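Side-chain contacts in luciferase-like monooxygenase (Streptomyces bottropensis, PDB 7BIP), which probably acts as a monooxygenase of the bacterial luciferase-like family in the biosynthesis of the aromatic polyketide rishirilide: residues V193-S198 / E203-T208; K207-Y212 / I228-N233; T83-L88 / V134-R139. All coordinates share one frame; numbering follows the deposited sequence.

Contact 1. Residues V193-S198 / E203-T208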
ATOM      1  N   VAL A 193     -17.416   8.136  13.866  1.00 16.55           N
ATOM      2  CA  VAL A 193     -17.981   6.816  14.110  1.00 15.48           C
ATOM      3  C   VAL A 193     -18.508   6.231  12.801  1.00 17.55           C
ATOM      4  O   VAL A 193     -18.953   6.953  11.903  1.00 18.85           O
ATOM      5  CB  VAL A 193     -19.069   6.890  15.220  1.00 24.72           C
ATOM      6  CG1 VAL A 193     -20.363   7.535  14.716  1.00 21.22           C
ATOM      7  CG2 VAL A 193     -19.322   5.533  15.828  1.00 35.98           C
ATOM      8  N   MET A 194     -18.403   4.908  12.672  1.00 16.33           N
ATOM      9  CA  MET A 194     -18.970   4.184  11.538  1.00 15.77           C
ATOM     10  C   MET A 194     -19.970   3.175  12.083  1.00 20.37           C
ATOM     11  O   MET A 194     -19.610   2.323  12.897  1.00 18.69           O
ATOM     12  CB  MET A 194     -17.874   3.500  10.710  1.00 17.45           C
ATOM     13  CG  MET A 194     -16.611   4.354  10.556  1.00 19.64           C
ATOM     14  SD  MET A 194     -15.326   3.542   9.581  0.78 19.57           S
ATOM     15  CE  MET A 194     -15.721   4.219   7.977  1.00 18.73           C
ATOM     16  N   LEU A 195     -21.227   3.292  11.659  1.00 19.64           N
ATOM     17  CA  LEU A 195     -22.304   2.447  12.146  1.00 18.50           C
ATOM     18  C   LEU A 195     -22.757   1.490  11.050  1.00 16.64           C
ATOM     19  O   LEU A 195     -22.429   1.657   9.872  1.00 20.11           O
ATOM     20  CB  LEU A 195     -23.486   3.297  12.639  1.00 17.27           C
ATOM     21  CG  LEU A 195     -23.172   4.392  13.666  1.00 19.07           C
ATOM     22  CD1 LEU A 195     -24.463   4.988  14.225  1.00 24.27           C
ATOM     23  CD2 LEU A 195     -22.321   3.845  14.790  1.00 25.94           C
ATOM     24  N   VAL A 196     -23.535   0.486  11.453  1.00 17.31           N
ATOM     25  CA  VAL A 196     -23.919  -0.597  10.545  1.00 23.06           C
ATOM     26  C   VAL A 196     -25.436  -0.743  10.532  1.00 20.76           C
ATOM     27  O   VAL A 196     -25.994  -1.627  11.203  1.00 22.23           O
ATOM     28  CB  VAL A 196     -23.224  -1.912  10.930  1.00 23.06           C
ATOM     29  CG1 VAL A 196     -23.495  -2.991   9.882  1.00 24.13           C
ATOM     30  CG2 VAL A 196     -21.720  -1.673  11.066  1.00 24.41           C
ATOM     31  N   PRO A 197     -26.144   0.101   9.780  1.00 19.47           N
ATOM     32  CA  PRO A 197     -27.614   0.055   9.818  1.00 20.73           C
ATOM     33  C   PRO A 197     -28.191  -1.182   9.173  1.00 26.27           C
ATOM     34  O   PRO A 197     -29.340  -1.535   9.466  1.00 32.66           O
ATOM     35  CB  PRO A 197     -28.020   1.316   9.045  1.00 20.13           C
ATOM     36  CG  PRO A 197     -26.865   1.560   8.126  1.00 20.19           C
ATOM     37  CD  PRO A 197     -25.649   1.195   8.933  1.00 21.02           C
ATOM     38  N   SER A 198     -27.437  -1.855   8.309  1.00 25.69           N
ATOM     39  CA  SER A 198     -27.981  -2.979   7.562  1.00 31.84           C
ATOM     40  C   SER A 198     -28.179  -4.221   8.420  1.00 37.42           C
ATOM     41  O   SER A 198     -28.848  -5.158   7.973  1.00 34.86           O
ATOM     42  CB  SER A 198     -27.072  -3.294   6.375  1.00 25.99           C
ATOM     43  OG  SER A 198     -25.811  -3.764   6.810  1.00 31.79           O
ATOM     44  N   GLU A 203     -34.185   1.765  15.480  1.00 31.05           N
ATOM     45  CA  GLU A 203     -34.171   2.436  16.773  1.00 33.27           C
ATOM     46  C   GLU A 203     -32.850   2.234  17.501  1.00 30.32           C
ATOM     47  O   GLU A 203     -32.458   3.078  18.314  1.00 33.72           O
ATOM     48  CB  GLU A 203     -35.339   1.945  17.628  1.00 40.99           C
ATOM     49  CG  GLU A 203     -36.677   1.976  16.902  1.00 57.19           C
ATOM     50  CD  GLU A 203     -36.927   0.729  16.067  1.00 67.24           C
ATOM     51  OE1 GLU A 203     -38.055   0.571  15.554  1.00 71.30           O
ATOM     52  OE2 GLU A 203     -35.995  -0.094  15.924  1.00 68.44           O
ATOM     53  N   GLN A 204     -32.140   1.138  17.220  1.00 40.06           N
ATOM     54  CA  GLN A 204     -30.842   0.924  17.853  1.00 37.34           C
ATOM     55  C   GLN A 204     -29.791   1.872  17.288  1.00 34.15           C
ATOM     56  O   GLN A 204     -28.996   2.448  18.038  1.00 35.43           O
ATOM     57  CB  GLN A 204     -30.397  -0.529  17.690  1.00 42.09           C
ATOM     58  CG  GLN A 204     -29.207  -0.879  18.570  1.00 54.09           C
ATOM     59  CD  GLN A 204     -28.292  -1.913  17.947  1.00 64.45           C
ATOM     60  OE1 GLN A 204     -28.706  -2.687  17.085  1.00 71.57           O
ATOM     61  NE2 GLN A 204     -27.035  -1.924  18.375  1.00 66.05           N
ATOM     62  N   VAL A 205     -29.769   2.046  15.963  1.00 27.25           N
ATOM     63  CA  VAL A 205     -28.840   2.998  15.362  1.00 28.72           C
ATOM     64  C   VAL A 205     -29.131   4.408  15.862  1.00 26.77           C
ATOM     65  O   VAL A 205     -28.214   5.196  16.122  1.00 28.40           O
ATOM     66  CB  VAL A 205     -28.907   2.910  13.824  1.00 26.00           C
ATOM     67  CG1 VAL A 205     -28.008   3.968  13.187  1.00 26.32           C
ATOM     68  CG2 VAL A 205     -28.496   1.520  13.359  1.00 26.16           C
ATOM     69  N   GLN A 206     -30.414   4.740  16.022  1.00 25.28           N
ATOM     70  CA  GLN A 206     -30.784   6.065  16.510  1.00 26.63           C
ATOM     71  C   GLN A 206     -30.271   6.299  17.922  1.00 30.36           C
ATOM     72  O   GLN A 206     -29.792   7.393  18.242  1.00 32.13           O
ATOM     73  CB  GLN A 206     -32.302   6.239  16.471  1.00 27.40           C
ATOM     74  CG  GLN A 206     -32.849   6.515  15.090  1.00 32.82           C
ATOM     75  CD  GLN A 206     -34.348   6.681  15.092  1.00 34.95           C
ATOM     76  OE1 GLN A 206     -35.072   5.852  15.642  1.00 36.03           O
ATOM     77  NE2 GLN A 206     -34.826   7.764  14.490  1.00 36.28           N
ATOM     78  N   LYS A 207     -30.379   5.291  18.786  1.00 32.94           N
ATOM     79  CA  LYS A 207     -29.950   5.486  20.167  1.00 35.72           C
ATOM     80  C   LYS A 207     -28.431   5.551  20.260  1.00 29.10           C
ATOM     81  O   LYS A 207     -27.886   6.296  21.080  1.00 30.72           O
ATOM     82  CB  LYS A 207     -30.512   4.384  21.062  1.00 43.47           C
ATOM     83  CG  LYS A 207     -31.996   4.563  21.395  1.00 55.05           C
ATOM     84  CD  LYS A 207     -32.320   6.004  21.805  1.00 61.91           C
ATOM     85  CE  LYS A 207     -33.364   6.632  20.882  1.00 62.01           C
ATOM     86  NZ  LYS A 207     -33.438   8.114  21.037  1.00 63.40           N
ATOM     87  N   THR A 208     -27.731   4.788  19.416  1.00 33.90           N
ATOM     88  CA  THR A 208     -26.280   4.923  19.327  1.00 31.60           C
ATOM     89  C   THR A 208     -25.893   6.325  18.875  1.00 28.06           C
ATOM     90  O   THR A 208     -24.965   6.928  19.421  1.00 25.80           O
ATOM     91  CB  THR A 208     -25.712   3.878  18.366  1.00 31.69           C
ATOM     92  OG1 THR A 208     -26.026   2.567  18.843  1.00 34.78           O
ATOM     93  CG2 THR A 208     -24.205   4.013  18.258  1.00 29.65           C
TER
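Leu195 and Pro197 meet Val205 and Thr208 in a buried, apolar strand-to-helix contact within one beta-alpha-beta unit of the TIM-barrel fold, where helix 202-218 follows strand 192-195 and covers it from outside. The two branches of Val205 divide the work. CG1, anti to the backbone N (chi1 176°), lies 3.8 Å from CD1 of Leu195, the two side chains passing each other in opposite directions; CG2 turns to the loop beyond the strand and sits 3.9 Å from CA of Pro197, beside the proline ring. One turn on, Thr208 meets Leu195 tip to tip, its CG2 at 4.0 Å from Leu195 CD2. With chi1 at -60°, OG1 lies back against the helix and CG2 faces the leucine; OG1 bonds to Gln204 O at 3.1 Å, while Thr208 N reaches that same oxygen from the opposite face of its plane. Pro180 and Ala183 of helix 180-188 also pack on Thr208, and Val205 extends to Met230 on the next strand. Between these segments the packing is of methyl groups and the proline, without a polar bond, and the one polar side-chain atom involved is satisfied locally.

Contact 2. Residues K207-Y212 / I228-N233; sequences KTLSLY and IHMSYN. With EDO (1,2-ethanediol), chain I.
Tyr212, whose ring rests against Ile228, is tied into its helix by the bond from Tyr212 N to Thr208 O, 2.8 Å long. The phenol finds its partner beyond both segments, with OH bonded to His191 O, so the ring has its hydroxyl satisfied while its CE2 stands 4.0 Å from CG1 of Ile228. The ring and the isoleucine lie alongside, pointing opposite ways.

Leu209 forks between two strand residues. Its CD2 reaches the isoleucine, 3.8 Å from Ile228 CG2 and equally near Ile228 CD1, where the two side chains cross obliquely. Its CD1 instead meets CE of Met230, 3.9 Å away, tip to tip. The methionine spans this distance because its chain is extended beyond CG (chi2 -176°), carrying the terminal methyl up to the helix. Phe316 of helix 302-316 packs on both Leu209 and Met230.

Helix and strand run nearly antiparallel, at 162°, as expected where a helix connects two parallel strands. Ile228 and Met230 serve the outer layer; between them His229 bonds through ND1 to Lys41 NZ. At the far end of the segment, Asn233 OD1 accepts a weak bond, 3.4 Å, from O2 of a 1,2-ethanediol probably left by the crystallisation liquor. With a leucine in its place that amide oxygen is gone, and the diol hydroxyl would probably lose this weak acceptor. The helix-facing part, by contrast, has no polar bond between the segments: leucine, isoleucine, methionine and the tyrosine ring pack there, while the strand's His229 ND1 turns to Lys41 and its Ser231 OG to Asn6.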
ATOM      1  N   LYS A 207     -30.379   5.291  18.786  1.00 32.94           N
ATOM      2  CA  LYS A 207     -29.950   5.486  20.167  1.00 35.72           C
ATOM      3  C   LYS A 207     -28.431   5.551  20.260  1.00 29.10           C
ATOM      4  O   LYS A 207     -27.886   6.296  21.080  1.00 30.72           O
ATOM      5  CB  LYS A 207     -30.512   4.384  21.062  1.00 43.47           C
ATOM      6  CG  LYS A 207     -31.996   4.563  21.395  1.00 55.05           C
ATOM      7  CD  LYS A 207     -32.320   6.004  21.805  1.00 61.91           C
ATOM      8  CE  LYS A 207     -33.364   6.632  20.882  1.00 62.01           C
ATOM      9  NZ  LYS A 207     -33.438   8.114  21.037  1.00 63.40           N
ATOM     10  N   THR A 208     -27.731   4.788  19.416  1.00 33.90           N
ATOM     11  CA  THR A 208     -26.280   4.923  19.327  1.00 31.60           C
ATOM     12  C   THR A 208     -25.893   6.325  18.875  1.00 28.06           C
ATOM     13  O   THR A 208     -24.965   6.928  19.421  1.00 25.80           O
ATOM     14  CB  THR A 208     -25.712   3.878  18.366  1.00 31.69           C
ATOM     15  OG1 THR A 208     -26.026   2.567  18.843  1.00 34.78           O
ATOM     16  CG2 THR A 208     -24.205   4.013  18.258  1.00 29.65           C
ATOM     17  N   LEU A 209     -26.600   6.864  17.878  1.00 27.00           N
ATOM     18  CA  LEU A 209     -26.311   8.224  17.431  1.00 23.13           C
ATOM     19  C   LEU A 209     -26.590   9.232  18.536  1.00 31.53           C
ATOM     20  O   LEU A 209     -25.837  10.199  18.711  1.00 31.25           O
ATOM     21  CB  LEU A 209     -27.131   8.552  16.182  1.00 24.69           C
ATOM     22  CG  LEU A 209     -26.583   7.924  14.891  1.00 24.36           C
ATOM     23  CD1 LEU A 209     -27.648   7.898  13.796  1.00 27.55           C
ATOM     24  CD2 LEU A 209     -25.364   8.684  14.423  1.00 28.89           C
ATOM     25  N   SER A 210     -27.670   9.022  19.291  1.00 26.98           N
ATOM     26  CA  SER A 210     -27.989   9.920  20.396  1.00 32.76           C
ATOM     27  C   SER A 210     -26.907   9.876  21.468  1.00 34.17           C
ATOM     28  O   SER A 210     -26.457  10.919  21.954  1.00 38.55           O
ATOM     29  CB  SER A 210     -29.351   9.562  20.985  1.00 40.16           C
ATOM     30  OG  SER A 210     -29.762  10.544  21.922  1.00 52.21           O
ATOM     31  N   LEU A 211     -26.474   8.670  21.848  1.00 32.59           N
ATOM     32  CA  LEU A 211     -25.379   8.550  22.807  1.00 34.02           C
ATOM     33  C   LEU A 211     -24.104   9.193  22.277  1.00 33.79           C
ATOM     34  O   LEU A 211     -23.369   9.843  23.030  1.00 33.71           O
ATOM     35  CB  LEU A 211     -25.124   7.083  23.143  1.00 36.95           C
ATOM     36  CG  LEU A 211     -26.285   6.293  23.742  1.00 45.69           C
ATOM     37  CD1 LEU A 211     -25.886   4.840  23.910  1.00 50.10           C
ATOM     38  CD2 LEU A 211     -26.722   6.897  25.066  1.00 45.11           C
ATOM     39  N   TYR A 212     -23.821   9.014  20.983  1.00 28.26           N
ATOM     40  CA  TYR A 212     -22.624   9.606  20.399  1.00 24.25           C
ATOM     41  C   TYR A 212     -22.708  11.125  20.417  1.00 25.50           C
ATOM     42  O   TYR A 212     -21.778  11.802  20.870  1.00 29.93           O
ATOM     43  CB  TYR A 212     -22.423   9.084  18.971  1.00 21.12           C
ATOM     44  CG  TYR A 212     -21.297   9.755  18.222  1.00 21.77           C
ATOM     45  CD1 TYR A 212     -19.968   9.454  18.515  1.00 22.14           C
ATOM     46  CD2 TYR A 212     -21.555  10.692  17.220  1.00 22.04           C
ATOM     47  CE1 TYR A 212     -18.937  10.063  17.832  1.00 22.55           C
ATOM     48  CE2 TYR A 212     -20.530  11.315  16.541  1.00 20.34           C
ATOM     49  CZ  TYR A 212     -19.218  10.989  16.844  1.00 23.04           C
ATOM     50  OH  TYR A 212     -18.188  11.601  16.175  1.00 23.16           O
ATOM     51  N   ILE A 228     -19.758  10.831  10.703  1.00 17.02           N
ATOM     52  CA  ILE A 228     -20.661   9.704  10.894  1.00 16.73           C
ATOM     53  C   ILE A 228     -20.814   9.011   9.547  1.00 17.66           C
ATOM     54  O   ILE A 228     -21.340   9.610   8.598  1.00 17.51           O
ATOM     55  CB  ILE A 228     -22.028  10.148  11.434  1.00 18.37           C
ATOM     56  CG1 ILE A 228     -21.885  10.801  12.815  1.00 20.52           C
ATOM     57  CG2 ILE A 228     -22.992   8.976  11.506  1.00 16.97           C
ATOM     58  CD1 ILE A 228     -23.150  11.511  13.258  1.00 22.90           C
ATOM     59  N   HIS A 229     -20.348   7.763   9.462  1.00 17.39           N
ATOM     60  CA  HIS A 229     -20.355   6.987   8.225  1.00 14.44           C
ATOM     61  C   HIS A 229     -21.225   5.748   8.381  1.00 16.25           C
ATOM     62  O   HIS A 229     -21.213   5.103   9.427  1.00 16.52           O
ATOM     63  CB  HIS A 229     -18.939   6.523   7.843  1.00 17.24           C
ATOM     64  CG  HIS A 229     -18.106   7.570   7.170  1.00 19.41           C
ATOM     65  ND1 HIS A 229     -17.352   7.308   6.043  1.00 19.33           N
ATOM     66  CD2 HIS A 229     -17.875   8.866   7.485  1.00 18.14           C
ATOM     67  CE1 HIS A 229     -16.710   8.407   5.684  1.00 17.88           C
ATOM     68  NE2 HIS A 229     -17.005   9.364   6.545  1.00 17.81           N
ATOM     69  N   MET A 230     -21.969   5.403   7.330  1.00 16.05           N
ATOM     70  CA  MET A 230     -22.666   4.123   7.264  1.00 14.68           C
ATOM     71  C   MET A 230     -22.612   3.637   5.825  1.00 15.23           C
ATOM     72  O   MET A 230     -22.701   4.445   4.901  1.00 16.40           O
ATOM     73  CB  MET A 230     -24.134   4.224   7.704  1.00 15.51           C
ATOM     74  CG  MET A 230     -24.345   4.879   9.066  1.00 14.12           C
ATOM     75  SD  MET A 230     -26.082   4.835   9.524  0.92 18.16           S
ATOM     76  CE  MET A 230     -26.194   6.289  10.568  1.00 21.23           C
ATOM     77  N   SER A 231     -22.479   2.326   5.634  1.00 13.76           N
ATOM     78  CA  SER A 231     -22.461   1.735   4.298  1.00 12.40           C
ATOM     79  C   SER A 231     -23.783   1.039   4.012  1.00 15.18           C
ATOM     80  O   SER A 231     -24.367   0.412   4.899  1.00 16.12           O
ATOM     81  CB  SER A 231     -21.309   0.742   4.126  1.00 18.49           C
ATOM     82  OG  SER A 231     -20.065   1.421   4.040  1.00 24.87           O
ATOM     83  N   TYR A 232     -24.252   1.160   2.767  1.00 14.63           N
ATOM     84  CA  TYR A 232     -25.469   0.494   2.315  1.00 13.08           C
ATOM     85  C   TYR A 232     -25.203  -0.162   0.973  1.00 17.07           C
ATOM     86  O   TYR A 232     -24.657   0.483   0.077  1.00 15.07           O
ATOM     87  CB  TYR A 232     -26.623   1.479   2.131  1.00 13.59           C
ATOM     88  CG  TYR A 232     -27.242   2.054   3.384  1.00 13.90           C
ATOM     89  CD1 TYR A 232     -28.320   1.431   4.003  1.00 19.53           C
ATOM     90  CD2 TYR A 232     -26.783   3.254   3.910  1.00 18.27           C
ATOM     91  CE1 TYR A 232     -28.909   1.977   5.136  1.00 20.73           C
ATOM     92  CE2 TYR A 232     -27.357   3.802   5.041  1.00 18.41           C
ATOM     93  CZ  TYR A 232     -28.421   3.164   5.641  1.00 15.82           C
ATOM     94  OH  TYR A 232     -28.978   3.713   6.760  1.00 16.28           O
ATOM     95  N   ASN A 233     -25.627  -1.415   0.812  1.00 14.44           N
ATOM     96  CA  ASN A 233     -25.635  -2.011  -0.519  1.00 13.54           C
ATOM     97  C   ASN A 233     -26.534  -1.195  -1.441  1.00 14.65           C
ATOM     98  O   ASN A 233     -27.623  -0.759  -1.053  1.00 17.48           O
ATOM     99  CB  ASN A 233     -26.100  -3.463  -0.453  1.00 17.65           C
ATOM    100  CG  ASN A 233     -25.101  -4.351   0.255  1.00 29.41           C
ATOM    101  OD1 ASN A 233     -23.897  -4.096   0.216  1.00 32.99           O
ATOM    102  ND2 ASN A 233     -25.591  -5.395   0.916  1.00 39.59           N
TER
HETATM  103  C1  EDO I 407     -21.430  -6.724   3.014  1.00 53.32           C
HETATM  104  O1  EDO I 407     -21.042  -6.726   1.637  1.00 54.08           O
HETATM  105  C2  EDO I 407     -21.234  -5.323   3.582  1.00 57.23           C
HETATM  106  O2  EDO I 407     -22.384  -4.523   3.286  1.00 62.18           O

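Contact 3. Residues T83-L88 / V134-R139; sequences THPLKL and VEAVRR
Pro85 and Leu88 are the residues that the turn of chain from Thr83 to Leu88 sets against Ala136 and Val137, at the meeting of helices 85-98 and 126-142. Thr83 leads in from the subunit interface, packing on Lys87 of the second subunit. His84 then caps the helix: its ND1 accepts from Leu86 N at 3.1 Å, with an N-H...N angle of 158° and the donor almost exactly in the imidazole plane. The same ring meets Phe119 of the second subunit edge-to-face, so the capping group belongs to the dimer interface as well.

Pro85, in the first turn, makes the closest approach. Its CB is 3.7 Å from CB of Ala136, where the small methyl probably lets the proline ring come this close, and its carbonyl O lies 3.7 Å from Val137 CG2. Leu86 leaves the partner helix and packs on Phe155 and Met160, and on Ala118 of the second subunit; Lys87 bonds through NZ to Thr83 OG1 of that subunit. Leu88 brings the chain back: its CB stands 4.0 Å from Val137 CG2, the two side chains crossing at about a right angle, and Phe107 packs on both. One methyl of Val137, anti to the carbonyl carbon, thus serves Pro85 and Leu88 together.

On the partner helix, Glu135 gathers two arginines. Arg138 grips it side-on from the syn side, NE to OE1 at 2.9 Å and 173°, NH2 to OE2 at 2.8 Å; Arg139 comes to OE2 from the anti side, its NE at 2.9 Å and its NH2, longer, at 3.3 Å. Three N-H groups share OE2, which would probably keep the carboxylate ionised. The salt-bridge network stays within one helix, while the junction between the helices is left to proline, alanine and branched aliphatic groups.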
ATOM      1  N   THR A  83      -1.890  -5.505  12.655  1.00 19.61           N
ATOM      2  CA  THR A  83      -0.711  -4.846  12.151  1.00 18.75           C
ATOM      3  C   THR A  83       0.042  -4.262  13.337  1.00 22.68           C
ATOM      4  O   THR A  83      -0.334  -4.453  14.499  1.00 29.97           O
ATOM      5  CB  THR A  83      -1.089  -3.808  11.089  1.00 22.42           C
ATOM      6  OG1 THR A  83       0.094  -3.252  10.499  1.00 28.36           O
ATOM      7  CG2 THR A  83      -1.953  -2.697  11.688  1.00 25.98           C
ATOM      8  N   HIS A  84       1.135  -3.601  13.039  1.00 15.39           N
ATOM      9  CA  HIS A  84       1.919  -2.857  14.004  1.00 11.18           C
ATOM     10  C   HIS A  84       1.652  -1.369  13.824  1.00 11.97           C
ATOM     11  O   HIS A  84       1.638  -0.882  12.687  1.00 11.92           O
ATOM     12  CB  HIS A  84       3.404  -3.140  13.784  1.00 13.83           C
ATOM     13  CG  HIS A  84       4.282  -2.707  14.912  1.00 13.30           C
ATOM     14  ND1 HIS A  84       4.472  -1.384  15.246  1.00 13.31           N
ATOM     15  CD2 HIS A  84       5.050  -3.428  15.765  1.00 13.73           C
ATOM     16  CE1 HIS A  84       5.296  -1.309  16.275  1.00 12.84           C
ATOM     17  NE2 HIS A  84       5.673  -2.531  16.600  1.00 15.40           N
ATOM     18  N   PRO A  85       1.439  -0.610  14.903  1.00 13.05           N
ATOM     19  CA  PRO A  85       1.095   0.815  14.725  1.00 14.16           C
ATOM     20  C   PRO A  85       2.151   1.617  13.987  1.00 12.19           C
ATOM     21  O   PRO A  85       1.801   2.597  13.319  1.00 14.21           O
ATOM     22  CB  PRO A  85       0.914   1.329  16.162  1.00 17.48           C
ATOM     23  CG  PRO A  85       1.529   0.293  17.033  1.00 18.82           C
ATOM     24  CD  PRO A  85       1.408  -1.015  16.318  1.00 14.80           C
ATOM     25  N   LEU A  86       3.435   1.255  14.093  1.00 13.80           N
ATOM     26  CA  LEU A  86       4.453   1.969  13.325  1.00 13.30           C
ATOM     27  C   LEU A  86       4.184   1.841  11.833  1.00 13.79           C
ATOM     28  O   LEU A  86       4.307   2.812  11.077  1.00 14.34           O
ATOM     29  CB  LEU A  86       5.844   1.423  13.648  1.00 14.04           C
ATOM     30  CG  LEU A  86       6.410   1.726  15.036  1.00 15.91           C
ATOM     31  CD1 LEU A  86       7.686   0.909  15.254  1.00 13.87           C
ATOM     32  CD2 LEU A  86       6.681   3.215  15.204  1.00 14.84           C
ATOM     33  N   LYS A  87       3.845   0.635  11.392  1.00 13.59           N
ATOM     34  CA  LYS A  87       3.581   0.390   9.980  1.00 15.10           C
ATOM     35  C   LYS A  87       2.286   1.049   9.537  1.00 12.95           C
ATOM     36  O   LYS A  87       2.222   1.643   8.453  1.00 15.15           O
ATOM     37  CB  LYS A  87       3.500  -1.111   9.747  1.00 17.60           C
ATOM     38  CG  LYS A  87       4.785  -1.815  10.023  1.00 37.07           C
ATOM     39  CD  LYS A  87       5.777  -1.472   8.972  1.00 53.54           C
ATOM     40  CE  LYS A  87       5.312  -2.035   7.652  1.00 60.33           C
ATOM     41  NZ  LYS A  87       5.065  -3.501   7.743  1.00 61.26           N
ATOM     42  N   LEU A  88       1.238   0.915  10.350  1.00 11.82           N
ATOM     43  CA  LEU A  88      -0.047   1.506  10.010  1.00 12.75           C
ATOM     44  C   LEU A  88       0.062   3.022   9.931  1.00 15.70           C
ATOM     45  O   LEU A  88      -0.405   3.641   8.966  1.00 12.81           O
ATOM     46  CB  LEU A  88      -1.093   1.088  11.040  1.00 14.20           C
ATOM     47  CG  LEU A  88      -2.550   1.406  10.725  1.00 14.74           C
ATOM     48  CD1 LEU A  88      -2.935   0.929   9.322  1.00 12.97           C
ATOM     49  CD2 LEU A  88      -3.380   0.706  11.784  1.00 14.96           C
ATOM     50  N   VAL A 134      -5.284   2.243  17.798  1.00 14.34           N
ATOM     51  CA  VAL A 134      -5.779   3.541  17.346  1.00 10.89           C
ATOM     52  C   VAL A 134      -5.001   4.666  18.012  1.00 15.65           C
ATOM     53  O   VAL A 134      -4.553   5.616  17.356  1.00 14.82           O
ATOM     54  CB  VAL A 134      -7.286   3.669  17.624  1.00 12.40           C
ATOM     55  CG1 VAL A 134      -7.760   5.090  17.299  1.00 15.42           C
ATOM     56  CG2 VAL A 134      -8.078   2.636  16.813  1.00 16.47           C
ATOM     57  N   GLU A 135      -4.830   4.580  19.327  1.00 15.24           N
ATOM     58  CA  GLU A 135      -4.178   5.677  20.031  1.00 16.23           C
ATOM     59  C   GLU A 135      -2.701   5.773  19.678  1.00 14.97           C
ATOM     60  O   GLU A 135      -2.163   6.879  19.551  1.00 13.98           O
ATOM     61  CB  GLU A 135      -4.365   5.515  21.534  1.00 14.78           C
ATOM     62  CG  GLU A 135      -3.595   6.527  22.386  1.00 14.10           C
ATOM     63  CD  GLU A 135      -4.094   7.963  22.227  1.00 18.97           C
ATOM     64  OE1 GLU A 135      -5.098   8.185  21.522  1.00 19.13           O
ATOM     65  OE2 GLU A 135      -3.465   8.867  22.810  1.00 22.58           O
ATOM     66  N   ALA A 136      -2.018   4.633  19.536  1.00 13.47           N
ATOM     67  CA  ALA A 136      -0.610   4.684  19.155  1.00 14.57           C
ATOM     68  C   ALA A 136      -0.438   5.334  17.788  1.00 12.60           C
ATOM     69  O   ALA A 136       0.473   6.148  17.594  1.00 15.00           O
ATOM     70  CB  ALA A 136      -0.001   3.283  19.170  1.00 15.85           C
ATOM     71  N   VAL A 137      -1.311   4.994  16.831  1.00 11.35           N
ATOM     72  CA  VAL A 137      -1.237   5.614  15.508  1.00 11.71           C
ATOM     73  C   VAL A 137      -1.498   7.112  15.608  1.00 13.74           C
ATOM     74  O   VAL A 137      -0.770   7.927  15.026  1.00 13.43           O
ATOM     75  CB  VAL A 137      -2.222   4.935  14.540  1.00 10.11           C
ATOM     76  CG1 VAL A 137      -2.393   5.782  13.264  1.00 12.39           C
ATOM     77  CG2 VAL A 137      -1.728   3.514  14.192  1.00 13.89           C
ATOM     78  N   ARG A 138      -2.545   7.499  16.345  1.00 13.76           N
ATOM     79  CA  ARG A 138      -2.831   8.917  16.528  1.00 12.37           C
ATOM     80  C   ARG A 138      -1.628   9.651  17.105  1.00 16.97           C
ATOM     81  O   ARG A 138      -1.285  10.748  16.642  1.00 15.00           O
ATOM     82  CB  ARG A 138      -4.050   9.112  17.433  1.00 15.37           C
ATOM     83  CG  ARG A 138      -4.456  10.579  17.584  1.00 16.41           C
ATOM     84  CD  ARG A 138      -5.386  10.820  18.798  1.00 16.15           C
ATOM     85  NE  ARG A 138      -4.681  10.716  20.077  1.00 14.90           N
ATOM     86  CZ  ARG A 138      -3.836  11.632  20.550  1.00 21.01           C
ATOM     87  NH1 ARG A 138      -3.600  12.747  19.867  1.00 19.15           N
ATOM     88  NH2 ARG A 138      -3.227  11.439  21.712  1.00 25.02           N
ATOM     89  N   ARG A 139      -0.965   9.053  18.102  1.00 15.08           N
ATOM     90  CA  ARG A 139       0.196   9.696  18.706  1.00 14.27           C
ATOM     91  C   ARG A 139       1.351   9.798  17.726  1.00 10.85           C
ATOM     92  O   ARG A 139       2.046  10.820  17.696  1.00 14.22           O
ATOM     93  CB  ARG A 139       0.639   8.938  19.957  1.00 16.18           C
ATOM     94  CG  ARG A 139      -0.256   9.212  21.104  1.00 19.15           C
ATOM     95  CD  ARG A 139       0.403   8.918  22.425  1.00 22.00           C
ATOM     96  NE  ARG A 139      -0.660   8.738  23.386  1.00 30.15           N
ATOM     97  CZ  ARG A 139      -0.497   8.340  24.636  1.00 32.58           C
ATOM     98  NH1 ARG A 139       0.722   8.086  25.111  1.00 24.67           N
ATOM     99  NH2 ARG A 139      -1.574   8.205  25.401  1.00 24.29           N
TER

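All three contacts consist of buried residues that touch through apolar atoms, with no hydrogen bond between their segments; they differ in place and surroundings. Contacts 1 and 2 both belong to one beta-alpha-beta unit: helix 202-218 lies on strand 192-195 in the first and on the adjacent parallel strand 228-236 in the second, and they share Lys207 and Thr208. Their strands join directly, Leu195 N to His229 O at 2.9 Å. Contact 3 packs helix on helix and lies farthest out, its centre about 19 Å from that of the chain, against 14 and 12 Å for contacts 1 and 2. A salt-bridge network and the second subunit lie beside it.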